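Local coordinates for protein leucyl-tRNA synthetase subunit alpha (Aquifex aeolicus, PDB 3O0A) that probably hydrolyses mischarged tRNA(Leu) through this CP1 editing domain, part of an enzyme that attaches leucine to its tRNA, at residues 4-16 against 111-123. Sequence-based numbering, arbitrary orientation.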
ATOM      1  N   GLU A   4     -17.531   5.925   2.235  1.00 36.07           N
ATOM      2  CA  GLU A   4     -17.200   6.492   0.898  1.00 34.99           C
ATOM      3  C   GLU A   4     -15.692   6.441   0.681  1.00 32.78           C
ATOM      4  O   GLU A   4     -14.903   6.797   1.562  1.00 33.19           O
ATOM      5  CB  GLU A   4     -17.733   7.928   0.765  1.00 36.74           C
ATOM      6  CG  GLU A   4     -17.368   8.649  -0.541  1.00 38.45           C
ATOM      7  CD  GLU A   4     -18.070   8.081  -1.764  1.00 40.99           C
ATOM      8  OE1 GLU A   4     -19.276   8.351  -1.931  1.00 43.24           O
ATOM      9  OE2 GLU A   4     -17.409   7.377  -2.566  1.00 41.96           O
ATOM     10  N   GLY A   5     -15.309   5.970  -0.494  1.00 30.02           N
ATOM     11  CA  GLY A   5     -13.909   5.876  -0.876  1.00 27.18           C
ATOM     12  C   GLY A   5     -13.791   5.092  -2.163  1.00 24.96           C
ATOM     13  O   GLY A   5     -14.720   5.073  -2.986  1.00 25.00           O
ATOM     14  N   ALA A   6     -12.646   4.446  -2.342  1.00 22.57           N
ATOM     15  CA  ALA A   6     -12.383   3.699  -3.555  1.00 20.58           C
ATOM     16  C   ALA A   6     -11.647   2.417  -3.227  1.00 19.02           C
ATOM     17  O   ALA A   6     -10.831   2.383  -2.312  1.00 18.47           O
ATOM     18  CB  ALA A   6     -11.554   4.534  -4.515  1.00 20.48           C
ATOM     19  N   LEU A   7     -11.941   1.369  -3.982  1.00 17.78           N
ATOM     20  CA  LEU A   7     -11.044   0.219  -4.026  1.00 16.40           C
ATOM     21  C   LEU A   7     -10.054   0.520  -5.144  1.00 15.00           C
ATOM     22  O   LEU A   7     -10.459   0.955  -6.221  1.00 15.20           O
ATOM     23  CB  LEU A   7     -11.816  -1.065  -4.332  1.00 17.30           C
ATOM     24  CG  LEU A   7     -12.694  -1.633  -3.213  1.00 20.56           C
ATOM     25  CD1 LEU A   7     -13.692  -2.623  -3.788  1.00 24.66           C
ATOM     26  CD2 LEU A   7     -11.837  -2.296  -2.141  1.00 22.69           C
ATOM     27  N   ILE A   8      -8.769   0.310  -4.885  1.00 13.41           N
ATOM     28  CA  ILE A   8      -7.737   0.525  -5.896  1.00 12.39           C
ATOM     29  C   ILE A   8      -6.929  -0.757  -6.029  1.00 11.90           C
ATOM     30  O   ILE A   8      -6.518  -1.343  -5.020  1.00 11.40           O
ATOM     31  CB  ILE A   8      -6.833   1.714  -5.555  1.00 11.97           C
ATOM     32  CG1 ILE A   8      -7.680   2.993  -5.457  1.00 12.77           C
ATOM     33  CG2 ILE A   8      -5.714   1.872  -6.629  1.00 12.19           C
ATOM     34  CD1 ILE A   8      -6.912   4.262  -5.105  1.00 13.69           C
ATOM     35  N   ARG A   9      -6.748  -1.196  -7.272  1.00 11.96           N
ATOM     36  CA  ARG A   9      -6.064  -2.455  -7.557  1.00 11.68           C
ATOM     37  C   ARG A   9      -4.574  -2.220  -7.795  1.00 11.39           C
ATOM     38  O   ARG A   9      -4.145  -1.951  -8.915  1.00 11.93           O
ATOM     39  CB  ARG A   9      -6.715  -3.188  -8.747  1.00 12.84           C
ATOM     40  CG  ARG A   9      -8.218  -3.404  -8.582  1.00 15.35           C
ATOM     41  CD  ARG A   9      -8.716  -4.581  -9.394  1.00 20.41           C
ATOM     42  NE  ARG A   9      -8.110  -5.851  -8.963  1.00 22.72           N
ATOM     43  CZ  ARG A   9      -8.758  -6.869  -8.392  1.00 27.07           C
ATOM     44  NH1 ARG A   9     -10.058  -6.792  -8.127  1.00 29.89           N
ATOM     45  NH2 ARG A   9      -8.095  -7.979  -8.069  1.00 25.16           N
ATOM     46  N   PHE A  10      -3.788  -2.272  -6.725  1.00 10.74           N
ATOM     47  CA  PHE A  10      -2.337  -2.371  -6.883  1.00 10.10           C
ATOM     48  C   PHE A  10      -2.023  -3.787  -7.369  1.00 10.90           C
ATOM     49  O   PHE A  10      -2.860  -4.678  -7.246  1.00 10.85           O
ATOM     50  CB  PHE A  10      -1.635  -2.053  -5.556  1.00 10.23           C
ATOM     51  CG  PHE A  10      -1.648  -0.586  -5.222  1.00 10.80           C
ATOM     52  CD1 PHE A  10      -2.832   0.047  -4.825  1.00 12.32           C
ATOM     53  CD2 PHE A  10      -0.485   0.173  -5.340  1.00  9.25           C
ATOM     54  CE1 PHE A  10      -2.849   1.419  -4.535  1.00 11.75           C
ATOM     55  CE2 PHE A  10      -0.495   1.539  -5.049  1.00 11.83           C
ATOM     56  CZ  PHE A  10      -1.686   2.160  -4.636  1.00 11.40           C
ATOM     57  N   TYR A  11      -0.837  -3.993  -7.933  1.00 11.33           N
ATOM     58  CA  TYR A  11      -0.459  -5.344  -8.338  1.00 11.81           C
ATOM     59  C   TYR A  11       1.036  -5.537  -8.361  1.00 12.14           C
ATOM     60  O   TYR A  11       1.788  -4.633  -8.708  1.00 13.58           O
ATOM     61  CB  TYR A  11      -1.065  -5.701  -9.710  1.00 11.91           C
ATOM     62  CG  TYR A  11      -0.797  -4.692 -10.807  1.00 12.05           C
ATOM     63  CD1 TYR A  11      -1.678  -3.627 -11.030  1.00 12.95           C
ATOM     64  CD2 TYR A  11       0.338  -4.792 -11.623  1.00 13.11           C
ATOM     65  CE1 TYR A  11      -1.451  -2.686 -12.040  1.00 15.10           C
ATOM     66  CE2 TYR A  11       0.587  -3.838 -12.650  1.00 14.21           C
ATOM     67  CZ  TYR A  11      -0.315  -2.793 -12.842  1.00 15.13           C
ATOM     68  OH  TYR A  11      -0.104  -1.849 -13.831  1.00 15.08           O
ATOM     69  N   VAL A  12       1.460  -6.737  -7.995  1.00 12.09           N
ATOM     70  CA  VAL A  12       2.853  -7.122  -8.152  1.00 12.06           C
ATOM     71  C   VAL A  12       2.993  -7.774  -9.518  1.00 13.19           C
ATOM     72  O   VAL A  12       2.352  -8.797  -9.798  1.00 13.22           O
ATOM     73  CB  VAL A  12       3.302  -8.088  -7.036  1.00 12.27           C
ATOM     74  CG1 VAL A  12       4.721  -8.545  -7.268  1.00 11.69           C
ATOM     75  CG2 VAL A  12       3.164  -7.430  -5.663  1.00 12.89           C
ATOM     76  N   GLU A  13       3.809  -7.155 -10.373  1.00 13.42           N
ATOM     77  CA  GLU A  13       4.127  -7.735 -11.675  1.00 15.25           C
ATOM     78  C   GLU A  13       5.100  -8.891 -11.506  1.00 16.00           C
ATOM     79  O   GLU A  13       6.100  -8.771 -10.788  1.00 15.66           O
ATOM     80  CB  GLU A  13       4.754  -6.687 -12.583  1.00 15.70           C
ATOM     81  CG  GLU A  13       3.825  -5.540 -12.925  1.00 16.59           C
ATOM     82  CD  GLU A  13       4.538  -4.473 -13.721  1.00 21.28           C
ATOM     83  OE1 GLU A  13       5.394  -4.842 -14.554  1.00 23.27           O
ATOM     84  OE2 GLU A  13       4.287  -3.272 -13.484  1.00 21.79           O
ATOM     85  N   ILE A  14       4.795 -10.006 -12.162  1.00 16.67           N
ATOM     86  CA  ILE A  14       5.659 -11.190 -12.127  1.00 17.91           C
ATOM     87  C   ILE A  14       5.962 -11.624 -13.559  1.00 19.65           C
ATOM     88  O   ILE A  14       5.114 -12.229 -14.225  1.00 20.03           O
ATOM     89  CB  ILE A  14       5.002 -12.353 -11.335  1.00 16.98           C
ATOM     90  CG1 ILE A  14       4.709 -11.960  -9.873  1.00 17.54           C
ATOM     91  CG2 ILE A  14       5.857 -13.625 -11.413  1.00 18.60           C
ATOM     92  CD1 ILE A  14       5.942 -11.710  -9.035  1.00 17.28           C
ATOM     93  N   GLU A  15       7.179 -11.307 -13.997  1.00 21.21           N
ATOM     94  CA  GLU A  15       7.643 -11.489 -15.379  1.00 23.82           C
ATOM     95  C   GLU A  15       7.826 -12.962 -15.759  1.00 24.12           C
ATOM     96  O   GLU A  15       7.616 -13.353 -16.917  1.00 24.48           O
ATOM     97  CB  GLU A  15       8.954 -10.711 -15.565  1.00 24.95           C
ATOM     98  CG  GLU A  15       9.667 -10.892 -16.901  1.00 30.21           C
ATOM     99  CD  GLU A  15       8.926 -10.247 -18.063  1.00 35.04           C
ATOM    100  OE1 GLU A  15       8.366  -9.139 -17.885  1.00 37.23           O
ATOM    101  OE2 GLU A  15       8.911 -10.850 -19.158  1.00 38.19           O
ATOM    102  N   GLU A  16       8.217 -13.769 -14.780  1.00 23.33           N
ATOM    103  CA  GLU A  16       8.475 -15.189 -15.007  1.00 24.26           C
ATOM    104  C   GLU A  16       7.638 -16.036 -14.036  1.00 22.18           C
ATOM    105  O   GLU A  16       8.169 -16.564 -13.067  1.00 21.40           O
ATOM    106  CB  GLU A  16       9.966 -15.484 -14.835  1.00 24.88           C
ATOM    107  CG  GLU A  16      10.876 -14.836 -15.883  1.00 27.62           C
ATOM    108  CD  GLU A  16      12.293 -15.391 -15.852  1.00 29.49           C
ATOM    109  OE1 GLU A  16      12.950 -15.301 -14.787  1.00 33.45           O
ATOM    110  OE2 GLU A  16      12.741 -15.932 -16.892  1.00 33.78           O
ATOM    111  N   VAL A 111       8.811  -7.693  -2.150  1.00 10.78           N
ATOM    112  CA  VAL A 111       8.239  -7.467  -3.479  1.00 11.09           C
ATOM    113  C   VAL A 111       7.834  -6.010  -3.613  1.00 10.94           C
ATOM    114  O   VAL A 111       7.657  -5.317  -2.606  1.00 10.98           O
ATOM    115  CB  VAL A 111       7.010  -8.378  -3.756  1.00  9.91           C
ATOM    116  CG1 VAL A 111       7.446  -9.865  -3.760  1.00 11.65           C
ATOM    117  CG2 VAL A 111       5.883  -8.145  -2.727  1.00 11.37           C
ATOM    118  N   TYR A 112       7.676  -5.575  -4.859  1.00 11.27           N
ATOM    119  CA  TYR A 112       7.248  -4.213  -5.158  1.00 11.97           C
ATOM    120  C   TYR A 112       5.956  -4.236  -5.961  1.00 11.77           C
ATOM    121  O   TYR A 112       5.842  -4.935  -6.983  1.00 12.08           O
ATOM    122  CB  TYR A 112       8.344  -3.487  -5.929  1.00 13.73           C
ATOM    123  CG  TYR A 112       9.611  -3.351  -5.124  1.00 15.19           C
ATOM    124  CD1 TYR A 112      10.526  -4.403  -5.037  1.00 15.93           C
ATOM    125  CD2 TYR A 112       9.881  -2.177  -4.425  1.00 17.96           C
ATOM    126  CE1 TYR A 112      11.692  -4.277  -4.269  1.00 16.40           C
ATOM    127  CE2 TYR A 112      11.039  -2.039  -3.681  1.00 17.82           C
ATOM    128  CZ  TYR A 112      11.929  -3.087  -3.597  1.00 18.95           C
ATOM    129  OH  TYR A 112      13.075  -2.936  -2.853  1.00 18.42           O
ATOM    130  N   ALA A 113       4.977  -3.494  -5.475  1.00 11.60           N
ATOM    131  CA  ALA A 113       3.695  -3.392  -6.154  1.00 11.42           C
ATOM    132  C   ALA A 113       3.758  -2.219  -7.124  1.00 12.02           C
ATOM    133  O   ALA A 113       4.335  -1.174  -6.821  1.00 13.28           O
ATOM    134  CB  ALA A 113       2.598  -3.158  -5.133  1.00 12.05           C
ATOM    135  N   THR A 114       3.145  -2.394  -8.286  1.00 11.28           N
ATOM    136  CA  THR A 114       2.998  -1.303  -9.223  1.00 11.31           C
ATOM    137  C   THR A 114       1.794  -0.480  -8.810  1.00 11.60           C
ATOM    138  O   THR A 114       0.705  -1.012  -8.569  1.00 11.19           O
ATOM    139  CB  THR A 114       2.836  -1.829 -10.651  1.00 12.48           C
ATOM    140  OG1 THR A 114       3.977  -2.633 -10.977  1.00 12.76           O
ATOM    141  CG2 THR A 114       2.709  -0.674 -11.643  1.00 11.96           C
ATOM    142  N   ASN A 115       2.022   0.826  -8.710  1.00 12.05           N
ATOM    143  CA  ASN A 115       0.956   1.794  -8.483  1.00 12.33           C
ATOM    144  C   ASN A 115       0.235   2.033  -9.816  1.00 12.63           C
ATOM    145  O   ASN A 115       0.856   2.487 -10.787  1.00 13.21           O
ATOM    146  CB  ASN A 115       1.587   3.088  -7.951  1.00 12.85           C
ATOM    147  CG  ASN A 115       0.560   4.143  -7.589  1.00 12.48           C
ATOM    148  OD1 ASN A 115      -0.557   4.152  -8.109  1.00 11.55           O
ATOM    149  ND2 ASN A 115       0.938   5.042  -6.684  1.00 11.62           N
ATOM    150  N   PRO A 116      -1.073   1.719  -9.882  1.00 12.01           N
ATOM    151  CA  PRO A 116      -1.818   1.827 -11.151  1.00 12.92           C
ATOM    152  C   PRO A 116      -1.967   3.281 -11.622  1.00 13.40           C
ATOM    153  O   PRO A 116      -2.266   3.512 -12.792  1.00 13.91           O
ATOM    154  CB  PRO A 116      -3.189   1.230 -10.799  1.00 12.91           C
ATOM    155  CG  PRO A 116      -3.327   1.458  -9.341  1.00 12.36           C
ATOM    156  CD  PRO A 116      -1.938   1.262  -8.782  1.00 12.01           C
ATOM    157  N   ALA A 117      -1.760   4.242 -10.720  1.00 13.85           N
ATOM    158  CA  ALA A 117      -1.926   5.661 -11.078  1.00 14.94           C
ATOM    159  C   ALA A 117      -0.744   6.188 -11.895  1.00 15.80           C
ATOM    160  O   ALA A 117      -0.922   6.978 -12.825  1.00 16.25           O
ATOM    161  CB  ALA A 117      -2.121   6.505  -9.829  1.00 15.05           C
ATOM    162  N   ASN A 118       0.461   5.748 -11.544  1.00 15.51           N
ATOM    163  CA  ASN A 118       1.683   6.321 -12.111  1.00 16.30           C
ATOM    164  C   ASN A 118       2.737   5.301 -12.561  1.00 16.29           C
ATOM    165  O   ASN A 118       3.785   5.690 -13.092  1.00 17.16           O
ATOM    166  CB  ASN A 118       2.298   7.334 -11.133  1.00 16.63           C
ATOM    167  CG  ASN A 118       2.650   6.711  -9.795  1.00 16.48           C
ATOM    168  OD1 ASN A 118       2.788   5.491  -9.688  1.00 16.26           O
ATOM    169  ND2 ASN A 118       2.800   7.545  -8.767  1.00 17.92           N
ATOM    170  N   GLY A 119       2.469   4.016 -12.333  1.00 15.12           N
ATOM    171  CA  GLY A 119       3.369   2.937 -12.740  1.00 16.04           C
ATOM    172  C   GLY A 119       4.630   2.767 -11.899  1.00 16.31           C
ATOM    173  O   GLY A 119       5.502   1.954 -12.233  1.00 16.71           O
ATOM    174  N   GLU A 120       4.731   3.524 -10.812  1.00 16.17           N
ATOM    175  CA  GLU A 120       5.878   3.426  -9.911  1.00 17.20           C
ATOM    176  C   GLU A 120       5.811   2.129  -9.134  1.00 16.52           C
ATOM    177  O   GLU A 120       4.723   1.653  -8.808  1.00 15.58           O
ATOM    178  CB  GLU A 120       5.940   4.615  -8.959  1.00 18.02           C
ATOM    179  CG  GLU A 120       6.279   5.908  -9.677  1.00 21.96           C
ATOM    180  CD  GLU A 120       6.258   7.130  -8.791  1.00 26.23           C
ATOM    181  OE1 GLU A 120       6.019   7.016  -7.566  1.00 27.74           O
ATOM    182  OE2 GLU A 120       6.493   8.223  -9.346  1.00 29.29           O
ATOM    183  N   LYS A 121       6.981   1.543  -8.894  1.00 16.96           N
ATOM    184  CA  LYS A 121       7.086   0.325  -8.099  1.00 16.56           C
ATOM    185  C   LYS A 121       7.434   0.670  -6.653  1.00 16.09           C
ATOM    186  O   LYS A 121       8.447   1.334  -6.373  1.00 17.33           O
ATOM    187  CB  LYS A 121       8.107  -0.622  -8.731  1.00 17.87           C
ATOM    188  CG  LYS A 121       7.638  -1.155 -10.082  1.00 20.79           C
ATOM    189  CD  LYS A 121       8.721  -1.947 -10.782  1.00 27.54           C
ATOM    190  CE  LYS A 121       8.347  -2.221 -12.245  1.00 28.63           C
ATOM    191  NZ  LYS A 121       7.149  -3.084 -12.318  1.00 32.27           N
ATOM    192  N   ILE A 122       6.566   0.250  -5.740  1.00 13.94           N
ATOM    193  CA  ILE A 122       6.655   0.638  -4.336  1.00 13.40           C
ATOM    194  C   ILE A 122       6.674  -0.614  -3.440  1.00 12.80           C
ATOM    195  O   ILE A 122       5.979  -1.584  -3.735  1.00 11.93           O
ATOM    196  CB  ILE A 122       5.530   1.644  -3.934  1.00 13.24           C
ATOM    197  CG1 ILE A 122       4.134   1.062  -4.165  1.00 12.23           C
ATOM    198  CG2 ILE A 122       5.681   2.976  -4.706  1.00 13.58           C
ATOM    199  CD1 ILE A 122       3.020   1.933  -3.582  1.00 13.47           C
ATOM    200  N   PRO A 123       7.499  -0.608  -2.369  1.00 13.01           N
ATOM    201  CA  PRO A 123       7.691  -1.825  -1.573  1.00 12.77           C
ATOM    202  C   PRO A 123       6.463  -2.237  -0.763  1.00 12.17           C
ATOM    203  O   PRO A 123       5.725  -1.383  -0.258  1.00 12.55           O
ATOM    204  CB  PRO A 123       8.854  -1.454  -0.645  1.00 13.77           C
ATOM    205  CG  PRO A 123       8.753   0.024  -0.507  1.00 13.44           C
ATOM    206  CD  PRO A 123       8.298   0.517  -1.842  1.00 13.69           C
TER
HETATM  207  O   HOH W   1       5.235  -4.721  -9.588  1.00 12.47           O
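Y11 and T114 form a single antiparallel hydrogen-bonded bridge where strand 6-13, the middle strand of one sheet, crosses the end of an edge strand of a second sheet in the CP1 editing domain. T114 N donates to Y11 O at 2.7 Å, while the return bond from Y11 N to T114 O, at 3.4 Å, is weak; the N-to-C directions of 6-13 and 111-114 make an angle of 135°, and pairing is limited to this bridge.

Aromatic rings flank it. P116 CD lies over the F10 ring face, 3.9 Å from its centroid, a CH-pi contact suited to proline's rigid ring with polarised C-H groups beside nitrogen; its CG meets I8 CG2. T114 serves twice, CB covering the Y11 ring and hydroxyl binding E13; R37 makes a cation-pi contact with Y11. Small or branched V12, V111 and A113 pack together in a buried site, L68 touching both valines.

N115 CG, anti to the backbone N (chi1 -176°), lies 3.8 Å from F10 CE2. Its amide both accepts and donates: OD1 takes A117 N in an Asx turn, and ND2 donates a hydrogen bond to V50 O.

Toward solvent, E13 OE2 makes a salt bridge with K121 NZ (3.1 Å), its hydrogen bond weak, and accepts from T114 OG1 at 2.6 Å. A water donates to T114 OG1 and Y112 O and accepts from E13 N at 2.9 Å.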